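Local structure of CAS6A (Thermus thermophilus, 4C8Z) at residues A[21-26]-A[186-191]; A[35-40]-A[68-73]; A[43-48]-A[152-157]. The protein probably acts as a CRISPR-associated endoribonuclease of the Cas6 family that binds and cleaves RNA, here held in complex with an RNA strand. All coordinates share one frame; numbering follows the deposited sequence.

Interaction 1 (A[21-26]-A[186-191]); sequences EPLGLR and PARTEV. With nucleotides of chain C.
The first turn of helix 22-36 faces the end of strand 176-188, the backbones standing well apart: Pro22 CA lies 7.5 Å from Arg188 CA and Leu23 CA 7.4 Å from Thr189 CA. Neither backbone bonds to the other, and side chains bridge the gap between the two halves of the protein. Proline suits the first helical position, where no N-H is needed for the helix, and Pro22 CB rests against the carbonyl O of Arg188. Leu23 follows with an apolar branch: its CD1 comes over one face of the Arg188 guanidinium, 4.2 Å from NE. The arginine chain is fully extended, CG anti to the backbone N (chi1 -173°), which carries the long arm past the leucine. Polar contact comes one turn further along, where Arg26 reaches Glu190. NH1 and NH2 grip one oxygen end-on, at 2.7 Å from Arg26 NH1 to Glu190 OE2 and 2.6 Å from Arg26 NH2 to that same OE2. The oxygen lies in the guanidinium plane, and the carboxylate is nearly coplanar with it, 19° away. OE2 takes NH1 nearly along its C-O bond, whereas NH2 comes to the anti lone pair. A bend at chi2 (80°) folds the glutamate back toward the helix. On the far side Val191 lies against the base of G16 of chain C. Glu190 OE1 is paired with Lys230, and Arg26 NH1 is also bonded to Ser232. With each carboxylate oxygen facing a cationic partner, Glu190 would be expected to stay ionised, and the two donors to OE2 limit how far the Arg26 guanidinium can turn.

Interaction 2 (A[35-40]-A[68-73]); sequences EVAPEV and EGLYAR. With K (potassium ion), chain E.
A helix end packed on a neighbouring helix makes this contact, within the ferredoxin-like N-terminal half of the Cas6 protein: helix 22-36 runs out into a type I beta turn, Ala37 to Val40, and both lie beside the first turns of helix 68-80. The carbonyl at the close of the turn belongs to a potassium site, for Val40 O binds the ion at 2.7 Å, together with ligands that include His41, Gln43, Asn46 and Tyr30. Arg73 carries most of the contact. Its CB lies 4.3 Å from Val36 CB, close to where the two backbones are nearest, and Val36 CG1 touches the Arg73 carbonyl O at 3.6 Å. A small, branched valine fits such a short separation between backbones. Deeper in, Ala37 CB meets Leu70 CD2 at 4.0 Å, a compact apolar pair, with Leu33 also packing on the leucine; the same methyl of Ala37 lies over one face of the Arg73 guanidinium. Glu39 and Arg73 extend toward each other from opposite directions. A bend at chi2 (-83°) turns the Glu39 carboxylate toward the arginine, so that OE2 stands at the guanidinium edge, 3.7 Å from Arg73 NH1, a long salt bridge at the solvent-exposed side. The carboxylate and guanidinium planes differ by 17°. Arginine serves here because its aliphatic stem can line the gap while its charged end stays near the surface. Its rotation is limited from within its own helix: Arg73 NE donates a nearly straight bond to Gly69 O at 3.1 Å, coming from above the carbonyl plane, while the backbone N of Arg73 reaches that oxygen from the opposite face.

Interaction 3 (A[43-48]-A[152-157]); sequences QGENPF and LRRLEA. With K (potassium ion), chain E; nucleotides of chain C.
The irregular loop 43-48 passes beside helix 144-158, nearest where Glu45 CA stands 7.7 Å from Arg154 CA. Arg154 ties the helix to the loop backbone: NH2 donates to Asn46 O at 3.2 Å, the acceptor tilted 29° from the guanidinium plane, and Phe48 O lies at the guanidinium edge. A bend at chi3 (98°) turns this end toward the loop. NH1 is bonded to Ser225 O, so both terminal nitrogens have carbonyl partners although the arginine is buried. Glu45 lies over the helix, its CG 4.1 Å from Arg154 CG, and is placed to pair with Arg153, though OE2 and NE are modelled too close together, so the detail of this salt bridge is doubtful. Arg153 extends on to the RNA, giving weak bonds from NH1 and NH2 to O5' of G26 of chain C. The loop binds RNA too: Gly44 O accepts from O2' of G26, and Asn46 OD1 meets the potassium ion at 2.8 Å. Gln43 O and the O2' and O3' of G27 of chain C also ligate this ion, joining loop and RNA through one metal. Away from the loop, Leu152 and Leu155 of helix 144-158 pack on helix 209-225, while the loop leads from helix 22-36 into strand 48-53, its Phe48 ring stacked on Phe29.

In the fold
All three contacts are partly buried, and helix 22-36 relates them: interaction 1 uses its start, interaction 2 its end, and interaction 3 the loop that follows. Interaction 2 stays within the N-terminal half and is the farthest of the three from the chain centre, mixing small apolar groups with a long, loose ion pair near the surface. Interactions 1 and 3 instead join that half to the C-terminal one. Arginine serves in all three: pairing at long range with a carboxylate in interaction 2, gripping one closely in interaction 1, and working on loop carbonyls and RNA in interaction 3. Interactions 2 and 3 touch and share the potassium ion, whereas interaction 1 touches neither.

Interaction 1 (A[21-26]-A[186-191])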
loop_
_atom_site.group_PDB
_atom_site.type_symbol
_atom_site.label_atom_id
_atom_site.label_comp_id
_atom_site.label_asym_id
_atom_site.label_seq_id
_atom_site.Cartn_x
_atom_site.Cartn_y
_atom_site.Cartn_z
ATOM N N GLU A 21 25.462 -6.065 -5.180
ATOM C CA GLU A 21 24.359 -6.316 -6.085
ATOM C C GLU A 21 23.628 -7.549 -5.595
ATOM O O GLU A 21 24.261 -8.491 -5.159
ATOM C CB GLU A 21 24.890 -6.557 -7.476
ATOM C CG GLU A 21 25.143 -5.268 -8.202
ATOM C CD GLU A 21 25.822 -5.477 -9.519
ATOM O OE1 GLU A 21 26.025 -6.663 -9.871
ATOM O OE2 GLU A 21 26.162 -4.465 -10.192
ATOM N N PRO A 22 22.291 -7.552 -5.667
ATOM C CA PRO A 22 21.492 -8.657 -5.106
ATOM C C PRO A 22 21.903 -10.056 -5.558
ATOM O O PRO A 22 22.138 -10.918 -4.705
ATOM C CB PRO A 22 20.080 -8.336 -5.593
ATOM C CG PRO A 22 20.082 -6.840 -5.690
ATOM C CD PRO A 22 21.436 -6.455 -6.161
ATOM N N LEU A 23 21.971 -10.276 -6.862
ATOM C CA LEU A 23 22.274 -11.594 -7.411
ATOM C C LEU A 23 23.712 -12.027 -7.137
ATOM O O LEU A 23 23.985 -13.212 -6.977
ATOM C CB LEU A 23 22.009 -11.596 -8.927
ATOM C CG LEU A 23 20.542 -11.654 -9.357
ATOM C CD1 LEU A 23 20.423 -11.459 -10.843
ATOM C CD2 LEU A 23 19.923 -12.987 -8.957
ATOM N N GLY A 24 24.626 -11.064 -7.107
ATOM C CA GLY A 24 26.009 -11.330 -6.776
ATOM C C GLY A 24 26.135 -11.685 -5.307
ATOM O O GLY A 24 26.901 -12.577 -4.933
ATOM N N LEU A 25 25.376 -10.993 -4.464
ATOM C CA LEU A 25 25.388 -11.253 -3.022
ATOM C C LEU A 25 24.816 -12.646 -2.700
ATOM O O LEU A 25 25.385 -13.418 -1.895
ATOM C CB LEU A 25 24.576 -10.174 -2.296
ATOM C CG LEU A 25 24.279 -10.411 -0.809
ATOM C CD1 LEU A 25 25.489 -10.303 -0.001
ATOM C CD2 LEU A 25 23.262 -9.402 -0.323
ATOM N N ARG A 26 23.683 -12.972 -3.323
ATOM C CA ARG A 26 23.133 -14.303 -3.139
ATOM C C ARG A 26 24.062 -15.363 -3.731
ATOM O O ARG A 26 24.209 -16.431 -3.155
ATOM C CB ARG A 26 21.748 -14.431 -3.754
ATOM C CG ARG A 26 21.019 -15.673 -3.287
ATOM C CD ARG A 26 19.621 -15.729 -3.843
ATOM N NE ARG A 26 19.579 -15.959 -5.288
ATOM C CZ ARG A 26 18.467 -15.887 -6.015
ATOM N NH1 ARG A 26 17.318 -15.588 -5.440
ATOM N NH2 ARG A 26 18.494 -16.114 -7.311
ATOM N N PRO A 186 12.442 -0.000 -7.612
ATOM C CA PRO A 186 12.744 -1.131 -8.498
ATOM C C PRO A 186 13.354 -2.289 -7.725
ATOM O O PRO A 186 14.046 -2.083 -6.726
ATOM C CB PRO A 186 13.753 -0.546 -9.507
ATOM C CG PRO A 186 13.585 0.928 -9.433
ATOM C CD PRO A 186 13.195 1.210 -7.994
ATOM N N ALA A 187 13.078 -3.502 -8.171
ATOM C CA ALA A 187 13.649 -4.666 -7.529
ATOM C C ALA A 187 14.014 -5.697 -8.552
ATOM O O ALA A 187 13.145 -6.315 -9.173
ATOM C CB ALA A 187 12.702 -5.228 -6.558
ATOM N N ARG A 188 15.319 -5.854 -8.739
ATOM C CA ARG A 188 15.848 -6.855 -9.650
ATOM C C ARG A 188 15.880 -8.222 -8.944
ATOM O O ARG A 188 16.557 -8.403 -7.942
ATOM C CB ARG A 188 17.243 -6.469 -10.154
ATOM C CG ARG A 188 17.760 -7.388 -11.235
ATOM C CD ARG A 188 19.134 -6.969 -11.724
ATOM N NE ARG A 188 19.610 -7.810 -12.823
ATOM C CZ ARG A 188 20.838 -7.760 -13.336
ATOM N NH1 ARG A 188 21.736 -6.910 -12.847
ATOM N NH2 ARG A 188 21.177 -8.561 -14.340
ATOM N N THR A 189 15.105 -9.160 -9.472
ATOM C CA THR A 189 15.167 -10.549 -9.062
ATOM C C THR A 189 15.530 -11.327 -10.316
ATOM O O THR A 189 16.098 -10.759 -11.240
ATOM C CB THR A 189 13.819 -11.027 -8.494
ATOM O OG1 THR A 189 12.906 -11.307 -9.547
ATOM C CG2 THR A 189 13.205 -9.963 -7.621
ATOM N N GLU A 190 15.201 -12.616 -10.349
ATOM C CA GLU A 190 15.338 -13.430 -11.556
ATOM C C GLU A 190 14.451 -12.820 -12.630
ATOM O O GLU A 190 14.603 -13.072 -13.816
ATOM C CB GLU A 190 14.898 -14.869 -11.290
ATOM C CG GLU A 190 15.677 -15.597 -10.194
ATOM C CD GLU A 190 15.228 -15.247 -8.773
ATOM O OE1 GLU A 190 14.144 -14.658 -8.601
ATOM O OE2 GLU A 190 15.962 -15.563 -7.817
ATOM N N VAL A 191 13.507 -12.012 -12.186
ATOM C CA VAL A 191 12.646 -11.260 -13.072
ATOM C C VAL A 191 12.556 -9.846 -12.473
ATOM O O VAL A 191 12.646 -9.683 -11.253
ATOM C CB VAL A 191 11.285 -11.996 -13.192
ATOM C CG1 VAL A 191 10.240 -11.455 -12.222
ATOM C CG2 VAL A 191 10.812 -11.976 -14.591
ATOM P P G C 16 3.305 -10.608 -19.506
ATOM O OP1 G C 16 3.684 -9.395 -20.259
ATOM O OP2 G C 16 2.050 -11.314 -19.828
ATOM O "O5'" G C 16 4.538 -11.579 -19.742
ATOM C "C5'" G C 16 4.683 -12.797 -19.036
ATOM C "C4'" G C 16 6.143 -13.150 -18.901
ATOM O "O4'" G C 16 6.842 -12.079 -18.214
ATOM C "C3'" G C 16 6.469 -14.405 -18.104
ATOM O "O3'" G C 16 6.402 -15.552 -18.930
ATOM C "C2'" G C 16 7.872 -14.119 -17.572
ATOM O "O2'" G C 16 8.859 -14.404 -18.555
ATOM C "C1'" G C 16 7.825 -12.605 -17.353
ATOM N N9 G C 16 7.460 -12.211 -15.980
ATOM C C8 G C 16 6.594 -12.841 -15.122
ATOM N N7 G C 16 6.438 -12.215 -13.999
ATOM C C5 G C 16 7.239 -11.096 -14.122
ATOM C C6 G C 16 7.478 -10.054 -13.199
ATOM O O6 G C 16 6.997 -9.939 -12.060
ATOM N N1 G C 16 8.362 -9.104 -13.725
ATOM C C2 G C 16 8.941 -9.150 -14.983
ATOM N N2 G C 16 9.775 -8.145 -15.308
ATOM N N3 G C 16 8.723 -10.127 -15.848
ATOM C C4 G C 16 7.869 -11.060 -15.346
#

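Interaction 2 (A[35-40]-A[68-73])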
loop_
_atom_site.group_PDB
_atom_site.type_symbol
_atom_site.label_atom_id
_atom_site.label_comp_id
_atom_site.label_asym_id
_atom_site.label_seq_id
_atom_site.Cartn_x
_atom_site.Cartn_y
_atom_site.Cartn_z
ATOM N N GLU A 35 29.540 -26.137 0.233
ATOM C CA GLU A 35 30.423 -27.108 0.852
ATOM C C GLU A 35 29.848 -27.632 2.173
ATOM O O GLU A 35 29.958 -28.816 2.482
ATOM C CB GLU A 35 31.793 -26.460 1.091
ATOM C CG GLU A 35 32.460 -25.919 -0.176
ATOM C CD GLU A 35 32.775 -27.014 -1.187
ATOM O OE1 GLU A 35 32.816 -28.199 -0.782
ATOM O OE2 GLU A 35 32.968 -26.681 -2.385
ATOM N N VAL A 36 29.238 -26.735 2.942
ATOM C CA VAL A 36 28.685 -27.053 4.260
ATOM C C VAL A 36 27.246 -27.531 4.194
ATOM O O VAL A 36 26.830 -28.349 5.005
ATOM C CB VAL A 36 28.691 -25.812 5.166
ATOM C CG1 VAL A 36 30.110 -25.391 5.399
ATOM C CG2 VAL A 36 27.867 -24.668 4.546
ATOM N N ALA A 37 26.497 -27.017 3.214
ATOM C CA ALA A 37 25.028 -27.074 3.226
ATOM C C ALA A 37 24.421 -26.841 1.835
ATOM O O ALA A 37 23.748 -25.845 1.636
ATOM C CB ALA A 37 24.477 -26.040 4.216
ATOM N N PRO A 38 24.651 -27.763 0.868
ATOM C CA PRO A 38 24.073 -27.569 -0.477
ATOM C C PRO A 38 22.579 -27.900 -0.532
ATOM O O PRO A 38 21.951 -27.717 -1.577
ATOM C CB PRO A 38 24.880 -28.544 -1.342
ATOM C CG PRO A 38 25.263 -29.641 -0.391
ATOM C CD PRO A 38 25.486 -28.977 0.937
ATOM N N GLU A 39 22.029 -28.373 0.583
ATOM C CA GLU A 39 20.622 -28.750 0.640
ATOM C C GLU A 39 19.712 -27.505 0.544
ATOM O O GLU A 39 18.592 -27.589 0.022
ATOM C CB GLU A 39 20.298 -29.562 1.923
ATOM C CG GLU A 39 20.267 -28.771 3.241
ATOM C CD GLU A 39 21.662 -28.577 3.834
ATOM O OE1 GLU A 39 22.638 -29.045 3.193
ATOM O OE2 GLU A 39 21.789 -27.953 4.925
ATOM N N VAL A 40 20.201 -26.362 1.038
ATOM C CA VAL A 40 19.314 -25.254 1.337
ATOM C C VAL A 40 18.911 -24.487 0.107
ATOM O O VAL A 40 17.932 -23.763 0.155
ATOM C CB VAL A 40 19.866 -24.230 2.427
ATOM C CG1 VAL A 40 20.797 -24.892 3.447
ATOM C CG2 VAL A 40 20.525 -23.016 1.792
ATOM N N GLU A 68 20.152 -22.659 14.121
ATOM C CA GLU A 68 21.457 -22.790 14.756
ATOM C C GLU A 68 22.487 -23.519 13.912
ATOM O O GLU A 68 23.642 -23.097 13.835
ATOM C CB GLU A 68 21.308 -23.510 16.072
ATOM C CG GLU A 68 20.678 -22.647 17.098
ATOM C CD GLU A 68 20.542 -23.324 18.420
ATOM O OE1 GLU A 68 20.298 -24.541 18.454
ATOM O OE2 GLU A 68 20.692 -22.633 19.439
ATOM N N GLY A 69 22.071 -24.606 13.278
ATOM C CA GLY A 69 22.977 -25.415 12.481
ATOM C C GLY A 69 23.759 -24.607 11.474
ATOM O O GLY A 69 24.963 -24.821 11.268
ATOM N N LEU A 70 23.082 -23.651 10.848
ATOM C CA LEU A 70 23.735 -22.835 9.842
ATOM C C LEU A 70 24.714 -21.867 10.479
ATOM O O LEU A 70 25.801 -21.647 9.958
ATOM C CB LEU A 70 22.708 -22.060 9.035
ATOM C CG LEU A 70 22.288 -22.671 7.705
ATOM C CD1 LEU A 70 21.498 -21.624 6.943
ATOM C CD2 LEU A 70 23.450 -23.200 6.844
ATOM N N TYR A 71 24.322 -21.267 11.594
ATOM C CA TYR A 71 25.224 -20.374 12.296
ATOM C C TYR A 71 26.498 -21.154 12.636
ATOM O O TYR A 71 27.603 -20.703 12.338
ATOM C CB TYR A 71 24.580 -19.773 13.561
ATOM C CG TYR A 71 25.557 -18.922 14.332
ATOM C CD1 TYR A 71 26.504 -19.504 15.122
ATOM C CD2 TYR A 71 25.569 -17.536 14.225
ATOM C CE1 TYR A 71 27.432 -18.758 15.799
ATOM C CE2 TYR A 71 26.504 -16.765 14.923
ATOM C CZ TYR A 71 27.429 -17.397 15.715
ATOM O OH TYR A 71 28.394 -16.717 16.430
ATOM N N ALA A 72 26.352 -22.320 13.257
ATOM C CA ALA A 72 27.524 -23.128 13.585
ATOM C C ALA A 72 28.357 -23.328 12.335
ATOM O O ALA A 72 29.545 -23.023 12.318
ATOM C CB ALA A 72 27.124 -24.497 14.171
ATOM N N ARG A 73 27.715 -23.816 11.276
ATOM C CA ARG A 73 28.448 -24.207 10.078
ATOM C C ARG A 73 28.833 -23.035 9.176
ATOM O O ARG A 73 29.564 -23.225 8.234
ATOM C CB ARG A 73 27.646 -25.248 9.275
ATOM C CG ARG A 73 27.573 -26.652 9.916
ATOM C CD ARG A 73 26.631 -27.566 9.116
ATOM N NE ARG A 73 25.263 -27.039 9.094
ATOM C CZ ARG A 73 24.300 -27.452 8.269
ATOM N NH1 ARG A 73 24.557 -28.409 7.379
ATOM N NH2 ARG A 73 23.078 -26.900 8.337
HETATM K K K E . 16.303 -22.051 -1.132
#

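Interaction 3 (A[43-48]-A[152-157])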
loop_
_atom_site.group_PDB
_atom_site.type_symbol
_atom_site.label_atom_id
_atom_site.label_comp_id
_atom_site.label_asym_id
_atom_site.label_seq_id
_atom_site.Cartn_x
_atom_site.Cartn_y
_atom_site.Cartn_z
ATOM N N GLN A 43 15.627 -25.846 -0.955
ATOM C CA GLN A 43 14.583 -25.806 0.064
ATOM C C GLN A 43 13.606 -24.672 -0.220
ATOM O O GLN A 43 14.015 -23.558 -0.497
ATOM C CB GLN A 43 15.197 -25.609 1.440
ATOM C CG GLN A 43 15.417 -26.892 2.156
ATOM C CD GLN A 43 16.277 -26.725 3.393
ATOM O OE1 GLN A 43 16.456 -25.607 3.911
ATOM N NE2 GLN A 43 16.809 -27.843 3.883
ATOM N N GLY A 44 12.319 -24.968 -0.165
ATOM C CA GLY A 44 11.308 -23.981 -0.463
ATOM C C GLY A 44 11.184 -22.875 0.572
ATOM O O GLY A 44 10.597 -21.826 0.303
ATOM N N GLU A 45 11.727 -23.100 1.762
ATOM C CA GLU A 45 11.648 -22.094 2.796
ATOM C C GLU A 45 13.039 -21.833 3.332
ATOM O O GLU A 45 13.706 -22.741 3.797
ATOM C CB GLU A 45 10.675 -22.534 3.888
ATOM C CG GLU A 45 9.957 -21.366 4.528
ATOM C CD GLU A 45 8.474 -21.640 4.749
ATOM O OE1 GLU A 45 8.083 -22.834 4.907
ATOM O OE2 GLU A 45 7.701 -20.648 4.726
ATOM N N ASN A 46 13.497 -20.591 3.256
ATOM C CA ASN A 46 14.894 -20.290 3.575
ATOM C C ASN A 46 15.200 -20.078 5.041
ATOM O O ASN A 46 14.583 -19.217 5.648
ATOM C CB ASN A 46 15.340 -19.020 2.880
ATOM C CG ASN A 46 15.661 -19.239 1.450
ATOM O OD1 ASN A 46 15.948 -20.360 1.027
ATOM N ND2 ASN A 46 15.627 -18.164 0.675
ATOM N N PRO A 47 16.221 -20.791 5.581
ATOM C CA PRO A 47 16.627 -20.633 6.984
ATOM C C PRO A 47 17.540 -19.422 7.213
ATOM O O PRO A 47 18.321 -19.373 8.184
ATOM C CB PRO A 47 17.407 -21.912 7.262
ATOM C CG PRO A 47 17.367 -22.722 5.956
ATOM C CD PRO A 47 17.076 -21.776 4.898
ATOM N N PHE A 48 17.408 -18.434 6.336
ATOM C CA PHE A 48 18.297 -17.283 6.342
ATOM C C PHE A 48 17.677 -16.116 5.587
ATOM O O PHE A 48 16.699 -16.293 4.893
ATOM C CB PHE A 48 19.607 -17.639 5.640
ATOM C CG PHE A 48 19.462 -17.808 4.152
ATOM C CD1 PHE A 48 18.986 -18.998 3.621
ATOM C CD2 PHE A 48 19.799 -16.778 3.286
ATOM C CE1 PHE A 48 18.853 -19.161 2.271
ATOM C CE2 PHE A 48 19.675 -16.941 1.938
ATOM C CZ PHE A 48 19.188 -18.140 1.429
ATOM N N LEU A 152 4.926 -15.029 10.424
ATOM C CA LEU A 152 4.447 -16.091 11.277
ATOM C C LEU A 152 4.866 -17.450 10.748
ATOM O O LEU A 152 5.356 -18.269 11.515
ATOM C CB LEU A 152 2.923 -16.014 11.415
ATOM C CG LEU A 152 2.252 -17.065 12.319
ATOM C CD1 LEU A 152 2.799 -17.112 13.754
ATOM C CD2 LEU A 152 0.789 -16.757 12.352
ATOM N N ARG A 153 4.696 -17.658 9.440
ATOM C CA ARG A 153 4.998 -18.923 8.772
ATOM C C ARG A 153 6.425 -19.407 9.050
ATOM O O ARG A 153 6.665 -20.585 9.371
ATOM C CB ARG A 153 4.822 -18.770 7.265
ATOM C CG ARG A 153 5.048 -20.051 6.481
ATOM C CD ARG A 153 4.927 -19.836 4.984
ATOM N NE ARG A 153 6.079 -19.103 4.430
ATOM C CZ ARG A 153 5.999 -18.085 3.573
ATOM N NH1 ARG A 153 4.812 -17.643 3.156
ATOM N NH2 ARG A 153 7.111 -17.491 3.141
ATOM N N ARG A 154 7.354 -18.470 8.913
ATOM C CA ARG A 154 8.764 -18.746 9.058
ATOM C C ARG A 154 9.174 -18.872 10.520
ATOM O O ARG A 154 10.011 -19.721 10.857
ATOM C CB ARG A 154 9.570 -17.699 8.297
ATOM C CG ARG A 154 9.475 -17.928 6.788
ATOM C CD ARG A 154 9.901 -16.747 5.933
ATOM N NE ARG A 154 11.287 -16.944 5.504
ATOM C CZ ARG A 154 12.235 -16.012 5.541
ATOM N NH1 ARG A 154 11.956 -14.781 5.965
ATOM N NH2 ARG A 154 13.463 -16.302 5.139
ATOM N N LEU A 155 8.563 -18.066 11.385
ATOM C CA LEU A 155 8.642 -18.313 12.829
ATOM C C LEU A 155 8.255 -19.745 13.175
ATOM O O LEU A 155 8.983 -20.416 13.897
ATOM C CB LEU A 155 7.726 -17.361 13.605
ATOM C CG LEU A 155 8.025 -17.228 15.102
ATOM C CD1 LEU A 155 9.351 -16.524 15.323
ATOM C CD2 LEU A 155 6.928 -16.505 15.864
ATOM N N GLU A 156 7.101 -20.205 12.686
ATOM C CA GLU A 156 6.653 -21.570 12.983
ATOM C C GLU A 156 7.577 -22.586 12.326
ATOM O O GLU A 156 7.855 -23.636 12.896
ATOM C CB GLU A 156 5.201 -21.822 12.539
ATOM C CG GLU A 156 4.192 -20.752 12.961
ATOM C CD GLU A 156 2.785 -21.298 13.137
ATOM O OE1 GLU A 156 2.300 -22.025 12.249
ATOM O OE2 GLU A 156 2.163 -21.019 14.178
ATOM N N ALA A 157 8.051 -22.276 11.127
ATOM C CA ALA A 157 8.944 -23.182 10.394
ATOM C C ALA A 157 10.238 -23.443 11.156
ATOM O O ALA A 157 10.588 -24.595 11.405
ATOM C CB ALA A 157 9.246 -22.640 9.010
HETATM K K K E . 16.303 -22.051 -1.132
ATOM P P G C 27 11.080 -16.985 -1.013
ATOM O OP1 G C 27 11.896 -16.504 0.132
ATOM O OP2 G C 27 10.671 -16.040 -2.081
ATOM O "O5'" G C 27 11.787 -18.217 -1.741
ATOM C "C5'" G C 27 12.406 -19.254 -0.991
ATOM C "C4'" G C 27 12.960 -20.328 -1.896
ATOM O "O4'" G C 27 11.878 -20.977 -2.628
ATOM C "C3'" G C 27 13.906 -19.874 -2.997
ATOM O "O3'" G C 27 15.219 -19.632 -2.537
ATOM C "C2'" G C 27 13.815 -21.026 -3.977
ATOM O "O2'" G C 27 14.539 -22.161 -3.514
ATOM C "C1'" G C 27 12.333 -21.350 -3.913
ATOM N N9 G C 27 11.607 -20.567 -4.907
ATOM C C8 G C 27 10.870 -19.452 -4.596
ATOM N N7 G C 27 10.327 -18.919 -5.632
ATOM C C5 G C 27 10.748 -19.737 -6.674
ATOM C C6 G C 27 10.466 -19.620 -8.048
ATOM O O6 G C 27 9.782 -18.787 -8.644
ATOM N N1 G C 27 11.078 -20.603 -8.765
ATOM C C2 G C 27 11.860 -21.613 -8.284
ATOM N N2 G C 27 12.221 -22.351 -9.344
ATOM N N3 G C 27 12.138 -21.754 -7.002
ATOM C C4 G C 27 11.550 -20.771 -6.260
ATOM P P G C 26 5.047 -14.682 0.243
ATOM O OP1 G C 26 5.518 -13.918 1.412
ATOM O OP2 G C 26 5.180 -14.076 -1.111
ATOM O "O5'" G C 26 5.835 -16.042 0.315
ATOM C "C5'" G C 26 7.001 -16.239 -0.451
ATOM C "C4'" G C 26 7.407 -17.685 -0.427
ATOM O "O4'" G C 26 6.433 -18.504 -1.123
ATOM C "C3'" G C 26 8.711 -18.011 -1.117
ATOM O "O3'" G C 26 9.812 -17.652 -0.332
ATOM C "C2'" G C 26 8.570 -19.504 -1.372
ATOM O "O2'" G C 26 8.763 -20.253 -0.181
ATOM C "C1'" G C 26 7.093 -19.581 -1.759
ATOM N N9 G C 26 6.879 -19.414 -3.201
ATOM C C8 G C 26 6.162 -18.353 -3.696
ATOM N N7 G C 26 6.078 -18.368 -4.980
ATOM C C5 G C 26 6.772 -19.512 -5.335
ATOM C C6 G C 26 6.977 -20.011 -6.618
ATOM O O6 G C 26 6.589 -19.555 -7.699
ATOM N N1 G C 26 7.719 -21.164 -6.581
ATOM C C2 G C 26 8.206 -21.798 -5.485
ATOM N N2 G C 26 8.841 -22.886 -5.949
ATOM N N3 G C 26 8.027 -21.356 -4.245
ATOM C C4 G C 26 7.299 -20.197 -4.256
ATOM P P G C 25 -2.024 -14.657 -0.908
ATOM O OP1 G C 25 -2.652 -13.329 -0.679
ATOM O OP2 G C 25 -1.884 -15.156 -2.290
ATOM O "O5'" G C 25 -0.613 -14.709 -0.152
ATOM C "C5'" G C 25 0.607 -14.951 -0.828
ATOM C "C4'" G C 25 1.396 -16.065 -0.188
ATOM O "O4'" G C 25 0.997 -17.340 -0.752
ATOM C "C3'" G C 25 2.892 -15.994 -0.434
ATOM O "O3'" G C 25 3.536 -15.137 0.484
ATOM C "C2'" G C 25 3.332 -17.443 -0.339
ATOM O "O2'" G C 25 3.507 -17.850 1.009
ATOM C "C1'" G C 25 2.126 -18.170 -0.923
ATOM N N9 G C 25 2.303 -18.467 -2.360
ATOM C C8 G C 25 1.796 -17.718 -3.403
ATOM N N7 G C 25 2.090 -18.192 -4.582
ATOM C C5 G C 25 2.846 -19.325 -4.299
ATOM C C6 G C 25 3.438 -20.242 -5.209
ATOM O O6 G C 25 3.440 -20.271 -6.452
ATOM N N1 G C 25 4.111 -21.243 -4.536
ATOM C C2 G C 25 4.227 -21.393 -3.183
ATOM N N2 G C 25 4.952 -22.523 -3.040
ATOM N N3 G C 25 3.680 -20.552 -2.289
ATOM C C4 G C 25 3.003 -19.534 -2.923
#